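Local coordinates for VWFA domain-containing protein (Alicyclobacillus acidocaldarius subsp. acidocaldarius, PDB 3RAG) that is of unknown function but has a von Willebrand factor type A fold and binds a sodium ion in the crystal, at residues Val40-Gly48 / Gln75-Met86. Sequence-based numbering, arbitrary orientation.
Sequences VVNVIGIVG and QPADISATAQMM
The ring of Pro76 is met on its CG-CD side by Ile46 and Val47. Ile46 CG2 lies 3.9 Å from Pro76 CG, and the carbonyl Val47 O lies 3.3 Å from Pro76 CD. This is the layered alpha/beta fold of a von Willebrand factor type A domain. Strand 40-46 runs between strands 71-74 and 10-17 in the sheet. Helix 79-106 follows strand 71-74 and returns nearly antiparallel over strand 40-46, at 162° and 9.7 Å between the axes of the short segments. No hydrogen bond joins the two segments; the contact is mostly apolar. Ile46 crosses Ile79 at about a right angle, with the two CD1 atoms 3.8 Å apart. Ile44 points at the helix. Its CG1 stands anti to the carbonyl carbon (chi1 -67°) and the chain then runs on extended, bringing Ile44 CD1 to within 3.7 Å of Ala83 CB. Thr82 CG2 touches the same methyl. The selenomethionine Met86 sets SE 3.6 Å from Ile44 CG1. Its end is nearly eclipsed (chi3 5°), so the placing of Met86 CE, modelled against Asn42 CB, is less certain. Shortening Ile44 to alanine is likely to open a gap beside Ala83 and leave the end of Met86 freer to turn. Within segment 75-86, Thr82 OG1 donates to Asp78 O at 2.7 Å, from above the carbonyl plane, and Thr82 N donates to the same oxygen.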
ATOM      1  N   VAL A  40      -6.977   1.337   0.339  1.00 24.59           N
ATOM      2  CA  VAL A  40      -6.815  -0.052  -0.089  1.00 24.08           C
ATOM      3  C   VAL A  40      -5.548  -0.571   0.588  1.00 27.34           C
ATOM      4  O   VAL A  40      -4.528   0.129   0.588  1.00 27.25           O
ATOM      5  CB  VAL A  40      -6.667  -0.155  -1.629  1.00 28.70           C
ATOM      6  CG1 VAL A  40      -6.045  -1.515  -2.018  1.00 28.11           C
ATOM      7  CG2 VAL A  40      -8.042   0.066  -2.310  1.00 26.37           C
ATOM      8  N   VAL A  41      -5.610  -1.778   1.168  1.00 26.68           N
ATOM      9  CA  VAL A  41      -4.446  -2.343   1.860  1.00 25.61           C
ATOM     10  C   VAL A  41      -3.950  -3.535   1.055  1.00 26.60           C
ATOM     11  O   VAL A  41      -4.706  -4.487   0.815  1.00 27.46           O
ATOM     12  CB  VAL A  41      -4.789  -2.804   3.304  1.00 28.63           C
ATOM     13  CG1 VAL A  41      -3.526  -3.282   4.050  1.00 25.60           C
ATOM     14  CG2 VAL A  41      -5.460  -1.667   4.078  1.00 24.34           C
ATOM     15  N   ASN A  42      -2.693  -3.457   0.620  1.00 24.40           N
ATOM     16  CA  ASN A  42      -2.027  -4.532  -0.122  1.00 23.59           C
ATOM     17  C   ASN A  42      -0.967  -5.177   0.771  1.00 23.81           C
ATOM     18  O   ASN A  42      -0.408  -4.512   1.660  1.00 24.51           O
ATOM     19  CB  ASN A  42      -1.317  -3.954  -1.353  1.00 25.08           C
ATOM     20  CG  ASN A  42      -2.286  -3.432  -2.410  1.00 27.16           C
ATOM     21  OD1 ASN A  42      -2.037  -2.400  -3.073  1.00 31.74           O
ATOM     22  ND2 ASN A  42      -3.370  -4.120  -2.570  1.00 22.73           N
ATOM     23  N   VAL A  43      -0.714  -6.468   0.587  1.00 26.50           N
ATOM     24  CA  VAL A  43       0.278  -7.150   1.426  1.00 24.02           C
ATOM     25  C   VAL A  43       1.223  -7.968   0.556  1.00 23.60           C
ATOM     26  O   VAL A  43       0.786  -8.769  -0.281  1.00 25.33           O
ATOM     27  CB  VAL A  43      -0.391  -8.112   2.426  1.00 25.17           C
ATOM     28  CG1 VAL A  43       0.681  -8.707   3.389  1.00 23.28           C
ATOM     29  CG2 VAL A  43      -1.515  -7.396   3.210  1.00 23.66           C
ATOM     30  N   ILE A  44       2.514  -7.769   0.778  1.00 23.46           N
ATOM     31  CA  ILE A  44       3.517  -8.653   0.198  1.00 23.88           C
ATOM     32  C   ILE A  44       4.101  -9.519   1.303  1.00 25.16           C
ATOM     33  O   ILE A  44       4.678  -9.009   2.280  1.00 26.33           O
ATOM     34  CB  ILE A  44       4.654  -7.856  -0.472  1.00 29.38           C
ATOM     35  CG1 ILE A  44       4.115  -7.112  -1.701  1.00 28.85           C
ATOM     36  CG2 ILE A  44       5.825  -8.782  -0.826  1.00 25.93           C
ATOM     37  CD1 ILE A  44       5.134  -6.141  -2.362  1.00 29.32           C
ATOM     38  N   GLY A  45       3.956 -10.833   1.149  1.00 24.12           N
ATOM     39  CA  GLY A  45       4.584 -11.783   2.069  1.00 24.49           C
ATOM     40  C   GLY A  45       5.894 -12.238   1.421  1.00 29.47           C
ATOM     41  O   GLY A  45       5.971 -12.384   0.208  1.00 30.10           O
ATOM     42  N   ILE A  46       6.927 -12.444   2.224  1.00 30.59           N
ATOM     43  CA  ILE A  46       8.235 -12.786   1.679  1.00 26.21           C
ATOM     44  C   ILE A  46       8.549 -14.261   1.893  1.00 27.78           C
ATOM     45  O   ILE A  46       8.453 -14.778   3.011  1.00 32.94           O
ATOM     46  CB  ILE A  46       9.356 -11.930   2.339  1.00 30.70           C
ATOM     47  CG1 ILE A  46       9.063 -10.426   2.195  1.00 30.05           C
ATOM     48  CG2 ILE A  46      10.708 -12.276   1.711  1.00 28.62           C
ATOM     49  CD1 ILE A  46      10.030  -9.540   3.031  1.00 28.31           C
ATOM     50  N   VAL A  47       8.908 -14.953   0.812  1.00 29.04           N
ATOM     51  CA  VAL A  47       9.427 -16.315   0.919  1.00 33.88           C
ATOM     52  C   VAL A  47      10.910 -16.248   1.363  1.00 37.37           C
ATOM     53  O   VAL A  47      11.758 -15.746   0.621  1.00 38.17           O
ATOM     54  CB  VAL A  47       9.372 -17.039  -0.425  1.00 29.09           C
ATOM     55  CG1 VAL A  47       9.912 -18.491  -0.303  1.00 30.67           C
ATOM     56  CG2 VAL A  47       7.938 -17.017  -1.019  1.00 36.94           C
ATOM     57  N   GLY A  48      11.204 -16.734   2.558  1.00 42.42           N
ATOM     58  CA  GLY A  48      12.565 -16.807   3.076  1.00 49.03           C
ATOM     59  C   GLY A  48      13.193 -18.169   2.808  1.00 49.56           C
ATOM     60  O   GLY A  48      13.076 -18.691   1.699  1.00 45.49           O
ATOM     61  N   GLN A  75       9.734 -14.181  -3.512  1.00 30.02           N
ATOM     62  CA  GLN A  75      11.107 -14.148  -3.013  1.00 32.01           C
ATOM     63  C   GLN A  75      11.619 -12.710  -2.950  1.00 34.19           C
ATOM     64  O   GLN A  75      11.080 -11.822  -3.623  1.00 30.78           O
ATOM     65  CB  GLN A  75      11.994 -14.999  -3.913  1.00 35.79           C
ATOM     66  CG  GLN A  75      11.590 -16.455  -3.874  1.00 45.00           C
ATOM     67  CD  GLN A  75      12.364 -17.310  -4.857  1.00 58.66           C
ATOM     68  OE1 GLN A  75      12.633 -16.895  -5.986  1.00 53.04           O
ATOM     69  NE2 GLN A  75      12.730 -18.516  -4.430  1.00 60.35           N
ATOM     70  N   PRO A  76      12.649 -12.468  -2.120  1.00 30.93           N
ATOM     71  CA  PRO A  76      13.164 -11.110  -1.902  1.00 33.28           C
ATOM     72  C   PRO A  76      13.523 -10.405  -3.211  1.00 28.85           C
ATOM     73  O   PRO A  76      13.195  -9.243  -3.355  1.00 31.97           O
ATOM     74  CB  PRO A  76      14.411 -11.352  -1.040  1.00 36.63           C
ATOM     75  CG  PRO A  76      14.057 -12.588  -0.251  1.00 37.09           C
ATOM     76  CD  PRO A  76      13.293 -13.452  -1.226  1.00 33.12           C
ATOM     77  N   ALA A  77      14.133 -11.122  -4.154  1.00 35.13           N
ATOM     78  CA  ALA A  77      14.539 -10.516  -5.429  1.00 37.94           C
ATOM     79  C   ALA A  77      13.357  -9.917  -6.191  1.00 38.43           C
ATOM     80  O   ALA A  77      13.527  -9.017  -7.016  1.00 36.14           O
ATOM     81  CB  ALA A  77      15.274 -11.541  -6.313  1.00 39.15           C
ATOM     82  N   ASP A  78      12.154 -10.403  -5.902  1.00 31.60           N
ATOM     83  CA  ASP A  78      10.984  -9.962  -6.661  1.00 29.28           C
ATOM     84  C   ASP A  78      10.103  -8.950  -5.961  1.00 32.49           C
ATOM     85  O   ASP A  78       9.084  -8.529  -6.510  1.00 31.02           O
ATOM     86  CB  ASP A  78      10.166 -11.175  -7.088  1.00 31.35           C
ATOM     87  CG  ASP A  78      10.941 -12.059  -8.048  1.00 39.32           C
ATOM     88  OD1 ASP A  78      10.879 -13.300  -7.947  1.00 44.59           O
ATOM     89  OD2 ASP A  78      11.648 -11.478  -8.885  1.00 41.58           O
ATOM     90  N   ILE A  79      10.495  -8.522  -4.766  1.00 32.80           N
ATOM     91  CA  ILE A  79       9.647  -7.590  -4.034  1.00 29.09           C
ATOM     92  C   ILE A  79       9.404  -6.287  -4.776  1.00 29.61           C
ATOM     93  O   ILE A  79       8.287  -5.789  -4.818  1.00 28.53           O
ATOM     94  CB  ILE A  79      10.214  -7.299  -2.625  1.00 28.14           C
ATOM     95  CG1 ILE A  79      10.178  -8.572  -1.794  1.00 26.56           C
ATOM     96  CG2 ILE A  79       9.464  -6.123  -1.960  1.00 29.03           C
ATOM     97  CD1 ILE A  79      10.995  -8.465  -0.468  1.00 28.84           C
ATOM     98  N   SER A  80      10.447  -5.727  -5.376  1.00 34.09           N
ATOM     99  CA  SER A  80      10.309  -4.440  -6.039  1.00 36.75           C
ATOM    100  C   SER A  80       9.301  -4.466  -7.202  1.00 34.34           C
ATOM    101  O   SER A  80       8.332  -3.702  -7.248  1.00 31.15           O
ATOM    102  CB  SER A  80      11.686  -3.975  -6.528  1.00 44.51           C
ATOM    103  OG  SER A  80      11.578  -2.726  -7.165  1.00 44.29           O
ATOM    104  N   ALA A  81       9.539  -5.359  -8.149  1.00 33.43           N
ATOM    105  CA  ALA A  81       8.631  -5.520  -9.269  1.00 33.69           C
ATOM    106  C   ALA A  81       7.209  -5.839  -8.801  1.00 32.62           C
ATOM    107  O   ALA A  81       6.228  -5.347  -9.363  1.00 32.15           O
ATOM    108  CB  ALA A  81       9.157  -6.612 -10.215  1.00 32.03           C
ATOM    109  N   THR A  82       7.100  -6.661  -7.765  1.00 31.12           N
ATOM    110  CA  THR A  82       5.784  -7.051  -7.277  1.00 30.01           C
ATOM    111  C   THR A  82       5.028  -5.861  -6.683  1.00 28.98           C
ATOM    112  O   THR A  82       3.830  -5.695  -6.941  1.00 31.32           O
ATOM    113  CB  THR A  82       5.921  -8.174  -6.241  1.00 32.30           C
ATOM    114  OG1 THR A  82       6.504  -9.310  -6.888  1.00 28.76           O
ATOM    115  CG2 THR A  82       4.573  -8.562  -5.675  1.00 33.21           C
ATOM    116  N   ALA A  83       5.730  -5.062  -5.878  1.00 29.22           N
ATOM    117  CA  ALA A  83       5.142  -3.862  -5.275  1.00 30.85           C
ATOM    118  C   ALA A  83       4.641  -2.888  -6.349  1.00 32.33           C
ATOM    119  O   ALA A  83       3.552  -2.337  -6.244  1.00 29.89           O
ATOM    120  CB  ALA A  83       6.159  -3.163  -4.361  1.00 30.78           C
ATOM    121  N   GLN A  84       5.442  -2.695  -7.388  1.00 30.93           N
ATOM    122  CA  GLN A  84       5.038  -1.812  -8.478  1.00 33.93           C
ATOM    123  C   GLN A  84       3.794  -2.362  -9.191  1.00 34.38           C
ATOM    124  O   GLN A  84       2.823  -1.626  -9.405  1.00 36.59           O
ATOM    125  CB  GLN A  84       6.200  -1.591  -9.453  1.00 31.41           C
ATOM    126  CG  GLN A  84       7.411  -0.928  -8.835  1.00 37.31           C
ATOM    127  CD  GLN A  84       8.594  -0.867  -9.780  1.00 44.73           C
ATOM    128  OE1 GLN A  84       8.425  -0.768 -10.989  1.00 46.30           O
ATOM    129  NE2 GLN A  84       9.802  -0.925  -9.226  1.00 42.27           N
HETATM  130  N   MSE A  85       3.788  -3.657  -9.527  1.00 31.71           N
HETATM  131  CA  MSE A  85       2.621  -4.242 -10.187  1.00 32.72           C
HETATM  132  C   MSE A  85       1.362  -4.111  -9.343  1.00 35.51           C
HETATM  133  O   MSE A  85       0.293  -3.780  -9.871  1.00 31.68           O
HETATM  134  CB  MSE A  85       2.829  -5.734 -10.533  1.00 31.91           C
HETATM  135  CG  MSE A  85       1.581  -6.456 -11.103  1.00 38.06           C
HETATM  136 SE   MSE A  85       0.363  -7.165  -9.929  1.00 40.22          SE
HETATM  137  CE  MSE A  85       1.303  -8.509  -9.200  1.00 64.06           C
HETATM  138  N   MSE A  86       1.460  -4.415  -8.049  1.00 30.08           N
HETATM  139  CA  MSE A  86       0.252  -4.456  -7.232  1.00 29.73           C
HETATM  140  C   MSE A  86      -0.317  -3.055  -7.095  1.00 27.33           C
HETATM  141  O   MSE A  86      -1.542  -2.877  -7.134  1.00 31.54           O
HETATM  142  CB  MSE A  86       0.523  -5.030  -5.828  1.00 31.73           C
HETATM  143  CG  MSE A  86       0.866  -6.520  -5.782  1.00 36.77           C
HETATM  144 SE   MSE A  86       1.498  -7.014  -4.112  1.00 34.14          SE
HETATM  145  CE  MSE A  86       1.316  -5.584  -3.239  1.00 19.81           C
TER